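Local coordinates for COG0546: Predicted phosphatases (Streptococcus pneumoniae, PDB 2AH5), which is of unknown function but, as a member of the haloacid dehalogenase-like hydrolase family, probably acts as a phosphatase, at residues Asp39-Thr42 and Ile43-Phe46; Tyr197-Lys201 and Pro202-Leu206; His150-Ala153 and Pro154-Ile158. All blocks are in the same frame, centred on the assembly; numbering follows the deposited sequence.

Interaction 1: Asp39-Thr42 and Ile43-Phe46; sequences DAKT and IRGF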
ATOM      1  N   ASP A  39      -7.968 -18.460   9.016  1.00 21.58           N
ATOM      2  CA  ASP A  39      -6.561 -18.863   8.984  1.00 22.88           C
ATOM      3  C   ASP A  39      -5.640 -17.771   8.403  1.00 22.78           C
ATOM      4  O   ASP A  39      -6.114 -16.758   7.865  1.00 22.95           O
ATOM      5  CB  ASP A  39      -6.384 -20.235   8.288  1.00 23.49           C
ATOM      6  CG  ASP A  39      -6.809 -20.232   6.812  1.00 26.03           C
ATOM      7  OD1 ASP A  39      -6.682 -19.188   6.134  1.00 26.06           O
ATOM      8  OD2 ASP A  39      -7.249 -21.299   6.312  1.00 30.47           O
ATOM      9  N   ALA A  40      -4.334 -17.971   8.535  1.00 23.40           N
ATOM     10  CA  ALA A  40      -3.335 -16.991   8.108  1.00 23.43           C
ATOM     11  C   ALA A  40      -3.425 -16.655   6.620  1.00 24.15           C
ATOM     12  O   ALA A  40      -3.270 -15.492   6.235  1.00 23.26           O
ATOM     13  CB  ALA A  40      -1.935 -17.474   8.475  1.00 23.89           C
ATOM     14  N   LYS A  41      -3.690 -17.664   5.781  1.00 24.82           N
ATOM     15  CA  LYS A  41      -3.836 -17.400   4.344  1.00 25.58           C
ATOM     16  C   LYS A  41      -5.007 -16.463   4.089  1.00 24.17           C
ATOM     17  O   LYS A  41      -4.840 -15.463   3.398  1.00 24.77           O
ATOM     18  CB  LYS A  41      -3.966 -18.682   3.516  1.00 25.64           C
ATOM     19  CG  LYS A  41      -3.560 -18.457   2.050  1.00 27.84           C
ATOM     20  CD  LYS A  41      -3.605 -19.751   1.211  1.00 28.80           C
ATOM     21  CE  LYS A  41      -3.028 -20.987   1.965  1.00 34.18           C
ATOM     22  NZ  LYS A  41      -1.564 -20.903   2.299  1.00 36.23           N
ATOM     23  N   THR A  42      -6.164 -16.771   4.670  1.00 23.08           N
ATOM     24  CA  THR A  42      -7.355 -15.912   4.573  1.00 22.01           C
ATOM     25  C   THR A  42      -7.043 -14.484   5.009  1.00 20.74           C
ATOM     26  O   THR A  42      -7.354 -13.536   4.284  1.00 20.54           O
ATOM     27  CB  THR A  42      -8.547 -16.509   5.358  1.00 21.66           C
ATOM     28  OG1 THR A  42      -8.850 -17.801   4.815  1.00 24.63           O
ATOM     29  CG2 THR A  42      -9.785 -15.619   5.277  1.00 22.46           C
ATOM     30  N   ILE A  43      -6.394 -14.322   6.166  1.00 19.73           N
ATOM     31  CA  ILE A  43      -6.057 -12.968   6.662  1.00 18.95           C
ATOM     32  C   ILE A  43      -5.044 -12.242   5.764  1.00 20.03           C
ATOM     33  O   ILE A  43      -5.135 -11.017   5.577  1.00 19.78           O
ATOM     34  CB  ILE A  43      -5.665 -12.954   8.181  1.00 18.67           C
ATOM     35  CG1 ILE A  43      -6.866 -13.395   9.027  1.00 17.26           C
ATOM     36  CG2 ILE A  43      -5.175 -11.549   8.628  1.00 18.57           C
ATOM     37  CD1 ILE A  43      -6.549 -13.695  10.503  1.00 19.00           C
ATOM     38  N   ARG A  44      -4.118 -12.996   5.158  1.00 20.57           N
ATOM     39  CA  ARG A  44      -3.227 -12.434   4.131  1.00 22.36           C
ATOM     40  C   ARG A  44      -4.025 -11.777   2.996  1.00 21.90           C
ATOM     41  O   ARG A  44      -3.640 -10.715   2.465  1.00 21.81           O
ATOM     42  CB  ARG A  44      -2.290 -13.524   3.568  1.00 21.57           C
ATOM     43  CG  ARG A  44      -1.071 -13.771   4.446  1.00 25.79           C
ATOM     44  CD  ARG A  44       0.070 -14.505   3.716  1.00 26.23           C
ATOM     45  NE  ARG A  44      -0.121 -15.958   3.608  1.00 30.90           N
ATOM     46  CZ  ARG A  44      -0.016 -16.818   4.619  1.00 34.18           C
ATOM     47  NH1 ARG A  44       0.254 -16.388   5.844  1.00 36.62           N
ATOM     48  NH2 ARG A  44      -0.206 -18.113   4.411  1.00 35.16           N
ATOM     49  N   GLY A  45      -5.151 -12.406   2.658  1.00 22.31           N
ATOM     50  CA  GLY A  45      -6.046 -11.953   1.613  1.00 21.90           C
ATOM     51  C   GLY A  45      -6.750 -10.661   1.979  1.00 22.67           C
ATOM     52  O   GLY A  45      -7.223  -9.950   1.100  1.00 22.98           O
ATOM     53  N   PHE A  46      -6.825 -10.362   3.285  1.00 22.35           N
ATOM     54  CA  PHE A  46      -7.379  -9.085   3.759  1.00 22.65           C
ATOM     55  C   PHE A  46      -6.390  -7.891   3.713  1.00 23.13           C
ATOM     56  O   PHE A  46      -6.749  -6.767   4.096  1.00 22.62           O
ATOM     57  CB  PHE A  46      -7.909  -9.197   5.199  1.00 22.01           C
ATOM     58  CG  PHE A  46      -8.985 -10.239   5.422  1.00 20.78           C
ATOM     59  CD1 PHE A  46      -9.698 -10.815   4.368  1.00 22.07           C
ATOM     60  CD2 PHE A  46      -9.312 -10.611   6.737  1.00 19.41           C
ATOM     61  CE1 PHE A  46     -10.695 -11.776   4.620  1.00 23.00           C
ATOM     62  CE2 PHE A  46     -10.313 -11.562   6.997  1.00 19.26           C
ATOM     63  CZ  PHE A  46     -10.996 -12.146   5.941  1.00 22.79           C
TER
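R44 CG is set opposite its own carbonyl carbon (chi1 -82°), and a bend at chi3 (-80°) folds the guanidinium back along the preceding turn toward A40 and K41. One guanidinium face lies over A40 O and K41 CA, both displaced toward its rim, and R44 NH1 reaches A40 CB at 3.6 Å. The K41 side chain bends at chi3 and chi4, which brings K41 NZ to the edge of the guanidinium, in its plane and 3.8 Å from R44 NH2; two like charges thus sit close on an exposed surface. These residues belong to the short helix 40-45, and D39 is its N-cap: D39 OD1 accepts from T42 N at 2.9 Å, nearly straight at the hydrogen (170°), and also from T42 OG1, which approaches from above the carboxylate plane. Two donors of one residue therefore hold the carboxylate over the helix start. The helix's place between strands 16-17 and 84-85 is consistent with the HAD cap domain. The backbone bond from I43 N to D39 O (3.0 Å) completes the first turn. Toward the other end, the F46 ring places one face over T42 O, offset to the rim, while F46 CZ meets T42 CG2 at 3.7 Å, the two side chains running side by side. I43 packs on H23, F26 and T27 of helix 19-33, and the F46 ring meets that of F26.

Interaction 2: Tyr197-Lys201 and Pro202-Leu206; sequences YIAHK and PLEVL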
ATOM      1  N   TYR A 197       6.530  -3.395 -15.841  1.00 14.00           N
ATOM      2  CA  TYR A 197       7.742  -4.044 -15.352  1.00 13.81           C
ATOM      3  C   TYR A 197       7.334  -4.812 -14.101  1.00 14.28           C
ATOM      4  O   TYR A 197       6.323  -4.486 -13.458  1.00 13.32           O
ATOM      5  CB  TYR A 197       8.794  -2.995 -15.019  1.00 15.18           C
ATOM      6  CG  TYR A 197      10.161  -3.556 -14.693  1.00 15.06           C
ATOM      7  CD1 TYR A 197      11.108  -3.817 -15.710  1.00 19.55           C
ATOM      8  CD2 TYR A 197      10.524  -3.793 -13.372  1.00 18.93           C
ATOM      9  CE1 TYR A 197      12.381  -4.316 -15.399  1.00 18.05           C
ATOM     10  CE2 TYR A 197      11.785  -4.293 -13.048  1.00 20.40           C
ATOM     11  CZ  TYR A 197      12.693  -4.548 -14.057  1.00 17.54           C
ATOM     12  OH  TYR A 197      13.915  -5.055 -13.684  1.00 22.78           O
ATOM     13  N   ILE A 198       8.104  -5.847 -13.762  1.00 13.56           N
ATOM     14  CA  ILE A 198       7.777  -6.660 -12.583  1.00 14.33           C
ATOM     15  C   ILE A 198       9.052  -6.985 -11.811  1.00 13.99           C
ATOM     16  O   ILE A 198      10.111  -7.130 -12.413  1.00 14.06           O
ATOM     17  CB  ILE A 198       6.971  -7.954 -12.950  1.00 13.89           C
ATOM     18  CG1 ILE A 198       6.497  -8.696 -11.687  1.00 16.59           C
ATOM     19  CG2 ILE A 198       7.763  -8.848 -13.854  1.00 16.66           C
ATOM     20  CD1 ILE A 198       5.172  -9.505 -11.895  1.00 16.11           C
ATOM     21  N   ALA A 199       8.956  -7.076 -10.488  1.00 13.57           N
ATOM     22  CA  ALA A 199      10.124  -7.367  -9.653  1.00 14.64           C
ATOM     23  C   ALA A 199       9.758  -8.264  -8.501  1.00 14.30           C
ATOM     24  O   ALA A 199       8.810  -7.986  -7.772  1.00 14.61           O
ATOM     25  CB  ALA A 199      10.753  -6.084  -9.096  1.00 14.00           C
ATOM     26  N   HIS A 200      10.560  -9.296  -8.280  1.00 15.43           N
ATOM     27  CA  HIS A 200      10.370 -10.114  -7.078  1.00 16.52           C
ATOM     28  C   HIS A 200      11.297  -9.725  -5.912  1.00 16.52           C
ATOM     29  O   HIS A 200      11.141 -10.229  -4.795  1.00 15.58           O
ATOM     30  CB  HIS A 200      10.423 -11.633  -7.385  1.00 17.39           C
ATOM     31  CG  HIS A 200      11.788 -12.163  -7.700  1.00 20.18           C
ATOM     32  ND1 HIS A 200      12.420 -11.932  -8.903  1.00 23.19           N
ATOM     33  CD2 HIS A 200      12.619 -12.956  -6.985  1.00 22.44           C
ATOM     34  CE1 HIS A 200      13.597 -12.538  -8.906  1.00 23.72           C
ATOM     35  NE2 HIS A 200      13.747 -13.156  -7.748  1.00 24.57           N
ATOM     36  N   LYS A 201      12.256  -8.839  -6.194  1.00 16.50           N
ATOM     37  CA  LYS A 201      13.204  -8.345  -5.217  1.00 17.22           C
ATOM     38  C   LYS A 201      13.388  -6.842  -5.402  1.00 15.97           C
ATOM     39  O   LYS A 201      13.446  -6.368  -6.543  1.00 15.52           O
ATOM     40  CB  LYS A 201      14.582  -8.993  -5.407  1.00 17.94           C
ATOM     41  CG  LYS A 201      14.706 -10.437  -4.955  1.00 22.18           C
ATOM     42  CD  LYS A 201      16.096 -10.909  -5.362  1.00 27.82           C
ATOM     43  CE  LYS A 201      16.726 -11.844  -4.326  1.00 32.98           C
ATOM     44  NZ  LYS A 201      18.106 -12.254  -4.753  1.00 34.21           N
ATOM     45  N   PRO A 202      13.518  -6.093  -4.297  1.00 16.24           N
ATOM     46  CA  PRO A 202      13.635  -4.634  -4.419  1.00 16.24           C
ATOM     47  C   PRO A 202      14.670  -4.139  -5.418  1.00 16.74           C
ATOM     48  O   PRO A 202      14.346  -3.244  -6.186  1.00 16.39           O
ATOM     49  CB  PRO A 202      13.971  -4.192  -2.990  1.00 16.48           C
ATOM     50  CG  PRO A 202      13.208  -5.215  -2.156  1.00 15.96           C
ATOM     51  CD  PRO A 202      13.512  -6.503  -2.879  1.00 16.23           C
ATOM     52  N   LEU A 203      15.888  -4.697  -5.442  1.00 17.55           N
ATOM     53  CA  LEU A 203      16.930  -4.141  -6.345  1.00 18.53           C
ATOM     54  C   LEU A 203      16.701  -4.431  -7.831  1.00 18.70           C
ATOM     55  O   LEU A 203      17.225  -3.719  -8.731  1.00 19.28           O
ATOM     56  CB  LEU A 203      18.370  -4.460  -5.881  1.00 18.62           C
ATOM     57  CG  LEU A 203      18.740  -4.027  -4.452  1.00 20.57           C
ATOM     58  CD1 LEU A 203      20.239  -4.261  -4.185  1.00 22.06           C
ATOM     59  CD2 LEU A 203      18.367  -2.580  -4.145  1.00 19.55           C
ATOM     60  N   GLU A 204      15.824  -5.393  -8.107  1.00 17.85           N
ATOM     61  CA  GLU A 204      15.394  -5.635  -9.477  1.00 17.97           C
ATOM     62  C   GLU A 204      14.617  -4.388 -10.062  1.00 18.35           C
ATOM     63  O   GLU A 204      14.623  -4.124 -11.264  1.00 16.74           O
ATOM     64  CB  GLU A 204      14.527  -6.868  -9.463  1.00 19.30           C
ATOM     65  CG  GLU A 204      14.267  -7.456 -10.794  1.00 20.44           C
ATOM     66  CD  GLU A 204      13.434  -8.722 -10.686  1.00 22.00           C
ATOM     67  OE1 GLU A 204      13.093  -9.150  -9.546  1.00 20.42           O
ATOM     68  OE2 GLU A 204      13.123  -9.255 -11.759  1.00 21.60           O
ATOM     69  N   VAL A 205      14.005  -3.614  -9.169  1.00 16.51           N
ATOM     70  CA  VAL A 205      13.229  -2.425  -9.562  1.00 16.85           C
ATOM     71  C   VAL A 205      14.118  -1.424 -10.301  1.00 16.90           C
ATOM     72  O   VAL A 205      13.692  -0.719 -11.213  1.00 16.51           O
ATOM     73  CB  VAL A 205      12.591  -1.742  -8.331  1.00 17.08           C
ATOM     74  CG1 VAL A 205      11.982  -0.401  -8.720  1.00 18.45           C
ATOM     75  CG2 VAL A 205      11.489  -2.627  -7.713  1.00 19.14           C
ATOM     76  N   LEU A 206      15.377  -1.376  -9.890  1.00 17.22           N
ATOM     77  CA  LEU A 206      16.298  -0.325 -10.308  1.00 18.11           C
ATOM     78  C   LEU A 206      16.610  -0.409 -11.784  1.00 18.43           C
ATOM     79  O   LEU A 206      16.784   0.609 -12.431  1.00 18.10           O
ATOM     80  CB  LEU A 206      17.585  -0.441  -9.504  1.00 17.27           C
ATOM     81  CG  LEU A 206      17.429  -0.031  -8.058  1.00 18.48           C
ATOM     82  CD1 LEU A 206      18.705  -0.423  -7.314  1.00 21.68           C
ATOM     83  CD2 LEU A 206      17.169   1.489  -7.952  1.00 21.66           C
TER
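E204, K201 and Y197 carry most of this contact, in which a chain leaving a strand turns back into a short, weakly bonded helix. The E204 side chain is extended, with CG anti to its backbone N (chi1 -166°), and runs back across A199 to the turn. There E204 OE1 accepts from H200 N at 2.8 Å, met from above the carboxylate plane, and receives a weak, long bond from K201 N at 3.5 Å. The imidazole of H200 crosses the carboxylate at about a right angle, the planes 85° apart, with H200 ND1 2.9 Å from E204 OE1. E204 OE1 thus accepts from two successive backbone N-H groups, one of them weakly, and a nearby imidazole, if protonated, would probably favour the charged form of the acid. K201 contributes through its backbone: K201 O accepts from E204 N at 3.0 Å, the donor lying above the carbonyl plane. Y197, whose ring swings out past its own carbonyl carbon (chi1 -172°) to reach E204, donates from Y197 OH to E204 O at 2.7 Å, tilted from the carbonyl plane; that oxygen lies at the ring edge. E204 is therefore held at both its carboxylate and its carbonyl. Next to the E204 chain, A199 CB touches V205 CG2 at 3.8 Å. The strand 197-199 is an outermost strand of the parallel sheet of this Rossmann-like HAD core, bonded through Y197 and A199 to the chain around strand 176-180. V205 rests on L178 of that strand, L206 packs against helix 89-97, and I198 touches helix 187-191.

Interaction 3: His150-Ala153 and Pro154-Ile158; sequences HQLA and PEQAI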
ATOM      1  N   HIS A 150       1.573  18.019  -7.763  1.00 15.10           N
ATOM      2  CA  HIS A 150       2.961  18.142  -8.211  1.00 15.94           C
ATOM      3  C   HIS A 150       3.100  18.484  -9.685  1.00 14.95           C
ATOM      4  O   HIS A 150       4.206  18.427 -10.251  1.00 15.59           O
ATOM      5  CB  HIS A 150       3.799  16.938  -7.761  1.00 16.23           C
ATOM      6  CG  HIS A 150       3.939  16.885  -6.280  1.00 17.73           C
ATOM      7  ND1 HIS A 150       4.773  17.742  -5.592  1.00 17.65           N
ATOM      8  CD2 HIS A 150       3.241  16.200  -5.344  1.00 19.13           C
ATOM      9  CE1 HIS A 150       4.642  17.523  -4.293  1.00 20.90           C
ATOM     10  NE2 HIS A 150       3.711  16.597  -4.117  1.00 19.91           N
ATOM     11  N   GLN A 151       1.967  18.843 -10.282  1.00 15.03           N
ATOM     12  CA  GLN A 151       1.918  19.375 -11.639  1.00 16.25           C
ATOM     13  C   GLN A 151       2.526  18.373 -12.615  1.00 16.80           C
ATOM     14  O   GLN A 151       3.348  18.741 -13.441  1.00 17.44           O
ATOM     15  CB  GLN A 151       2.672  20.710 -11.704  1.00 16.50           C
ATOM     16  CG  GLN A 151       1.970  21.843 -10.986  1.00 16.37           C
ATOM     17  CD  GLN A 151       2.740  23.158 -11.085  1.00 17.07           C
ATOM     18  OE1 GLN A 151       3.155  23.587 -12.166  1.00 17.46           O
ATOM     19  NE2 GLN A 151       2.895  23.820  -9.951  1.00 17.99           N
ATOM     20  N   LEU A 152       2.120  17.108 -12.469  1.00 15.91           N
ATOM     21  CA  LEU A 152       2.583  16.014 -13.318  1.00 16.76           C
ATOM     22  C   LEU A 152       1.477  15.538 -14.233  1.00 16.55           C
ATOM     23  O   LEU A 152       0.329  15.355 -13.791  1.00 17.49           O
ATOM     24  CB  LEU A 152       3.019  14.818 -12.448  1.00 16.73           C
ATOM     25  CG  LEU A 152       4.191  14.993 -11.489  1.00 16.80           C
ATOM     26  CD1 LEU A 152       4.184  13.875 -10.440  1.00 16.99           C
ATOM     27  CD2 LEU A 152       5.499  14.963 -12.311  1.00 17.36           C
ATOM     28  N   ALA A 153       1.840  15.282 -15.486  1.00 17.09           N
ATOM     29  CA  ALA A 153       0.990  14.522 -16.426  1.00 18.16           C
ATOM     30  C   ALA A 153       1.137  13.039 -16.109  1.00 17.68           C
ATOM     31  O   ALA A 153       2.192  12.613 -15.653  1.00 17.05           O
ATOM     32  CB  ALA A 153       1.390  14.785 -17.851  1.00 17.94           C
ATOM     33  N   PRO A 154       0.071  12.257 -16.316  1.00 18.89           N
ATOM     34  CA  PRO A 154       0.130  10.848 -15.908  1.00 19.39           C
ATOM     35  C   PRO A 154       1.309  10.082 -16.541  1.00 20.16           C
ATOM     36  O   PRO A 154       1.896   9.194 -15.918  1.00 20.38           O
ATOM     37  CB  PRO A 154      -1.198  10.295 -16.407  1.00 19.09           C
ATOM     38  CG  PRO A 154      -2.095  11.458 -16.491  1.00 20.37           C
ATOM     39  CD  PRO A 154      -1.232  12.599 -16.905  1.00 19.24           C
ATOM     40  N   GLU A 155       1.674  10.476 -17.760  1.00 21.19           N
ATOM     41  CA  GLU A 155       2.763   9.867 -18.506  1.00 21.37           C
ATOM     42  C   GLU A 155       4.118   9.968 -17.779  1.00 20.21           C
ATOM     43  O   GLU A 155       5.031   9.163 -18.011  1.00 20.48           O
ATOM     44  CB  GLU A 155       2.819  10.509 -19.896  1.00 22.15           C
ATOM     45  CG  GLU A 155       1.552  10.255 -20.766  1.00 26.11           C
ATOM     46  CD  GLU A 155       0.255  11.030 -20.354  1.00 29.23           C
ATOM     47  OE1 GLU A 155       0.288  12.136 -19.792  1.00 27.79           O
ATOM     48  OE2 GLU A 155      -0.838  10.510 -20.623  1.00 35.26           O
ATOM     49  N   GLN A 156       4.229  10.939 -16.870  1.00 18.20           N
ATOM     50  CA  GLN A 156       5.460  11.186 -16.144  1.00 17.03           C
ATOM     51  C   GLN A 156       5.578  10.402 -14.831  1.00 16.45           C
ATOM     52  O   GLN A 156       6.591  10.551 -14.135  1.00 15.88           O
ATOM     53  CB  GLN A 156       5.601  12.663 -15.776  1.00 17.83           C
ATOM     54  CG  GLN A 156       5.731  13.653 -16.904  1.00 20.14           C
ATOM     55  CD  GLN A 156       5.740  15.059 -16.313  1.00 22.85           C
ATOM     56  OE1 GLN A 156       4.702  15.707 -16.244  1.00 19.26           O
ATOM     57  NE2 GLN A 156       6.889  15.485 -15.790  1.00 22.69           N
ATOM     58  N   ALA A 157       4.552   9.617 -14.468  1.00 14.91           N
ATOM     59  CA  ALA A 157       4.602   8.879 -13.205  1.00 14.64           C
ATOM     60  C   ALA A 157       4.514   7.349 -13.397  1.00 14.87           C
ATOM     61  O   ALA A 157       4.062   6.858 -14.442  1.00 15.70           O
ATOM     62  CB  ALA A 157       3.506   9.368 -12.251  1.00 15.15           C
ATOM     63  N   ILE A 158       4.947   6.622 -12.373  1.00 13.67           N
ATOM     64  CA  ILE A 158       4.797   5.169 -12.315  1.00 13.46           C
ATOM     65  C   ILE A 158       4.483   4.855 -10.862  1.00 12.61           C
ATOM     66  O   ILE A 158       4.978   5.533  -9.960  1.00 12.83           O
ATOM     67  CB  ILE A 158       6.085   4.426 -12.830  1.00 13.44           C
ATOM     68  CG1 ILE A 158       5.914   2.890 -12.836  1.00 12.86           C
ATOM     69  CG2 ILE A 158       7.346   4.827 -12.064  1.00 14.10           C
ATOM     70  CD1 ILE A 158       6.940   2.205 -13.783  1.00 13.45           C
TER
HETATM   71  O   HOH W   1       4.208  18.087 -16.272  1.00 25.53           O
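Q156 reaches back from a 3-10 turn to the chain at L152 and A153. Its CB, the first atom out, lies 3.4 Å from A153 O, the same oxygen that accepts from Q156 N at 2.9 Å with the donor above the carbonyl plane. Q156 CG, set opposite its carbonyl carbon (chi1 -64°), passes 3.9 Å from A153 O, and the chain then continues extended, which carries the amide alongside the backbone. Q156 CD comes to 4.0 Å from L152 CD2. At the tip the two amide atoms part: Q156 OE1 accepts from A153 N at 3.0 Å, a fairly straight bond (161° at the hydrogen) tilted 27° from the amide carbonyl plane, while Q156 NE2 lies against L152 CD2 at 3.8 Å. A153 is consequently bonded to Q156 through both its N-H and its carbonyl. This is the link from helix 139-149 to strand 157-161 in the alpha/beta core of a HAD fold. The helix ends in a Schellman motif with Q151 at positive phi, and the 3-10 turn at P154-Q156 then leads into the strand. A water donates to Q151 O; its apparent second bond, to Q156 OE1, is too short to be trusted. E155 OE1 approaches A153 CB at 3.5 Å. L152 packs on L147 and on A6 and F8 of strand 6-9, while backbone bonds tie Q156 to T5 and A6.

Interactions 2 and 3 both reach the six-stranded parallel sheet, yet at different places: residues 150-158 lead into strand 157-161 inside the sheet, whereas 197-206 leave one of its two outermost strands. Their nearest atoms are about 6 Å apart. Interaction 1 belongs to helix 40-45, which is not part of either sheet, and lies across the chain's centre from interaction 3, about 34 Å between centres. Interactions 1 and 3 are surface contacts, interaction 2 partly buried. In each, a side-chain oxygen accepts at least one backbone N-H, but the acceptor differs: an N-cap aspartate in interaction 1, a glutamate reaching back to a turn in interaction 2, and a neutral glutamine amide in interaction 3.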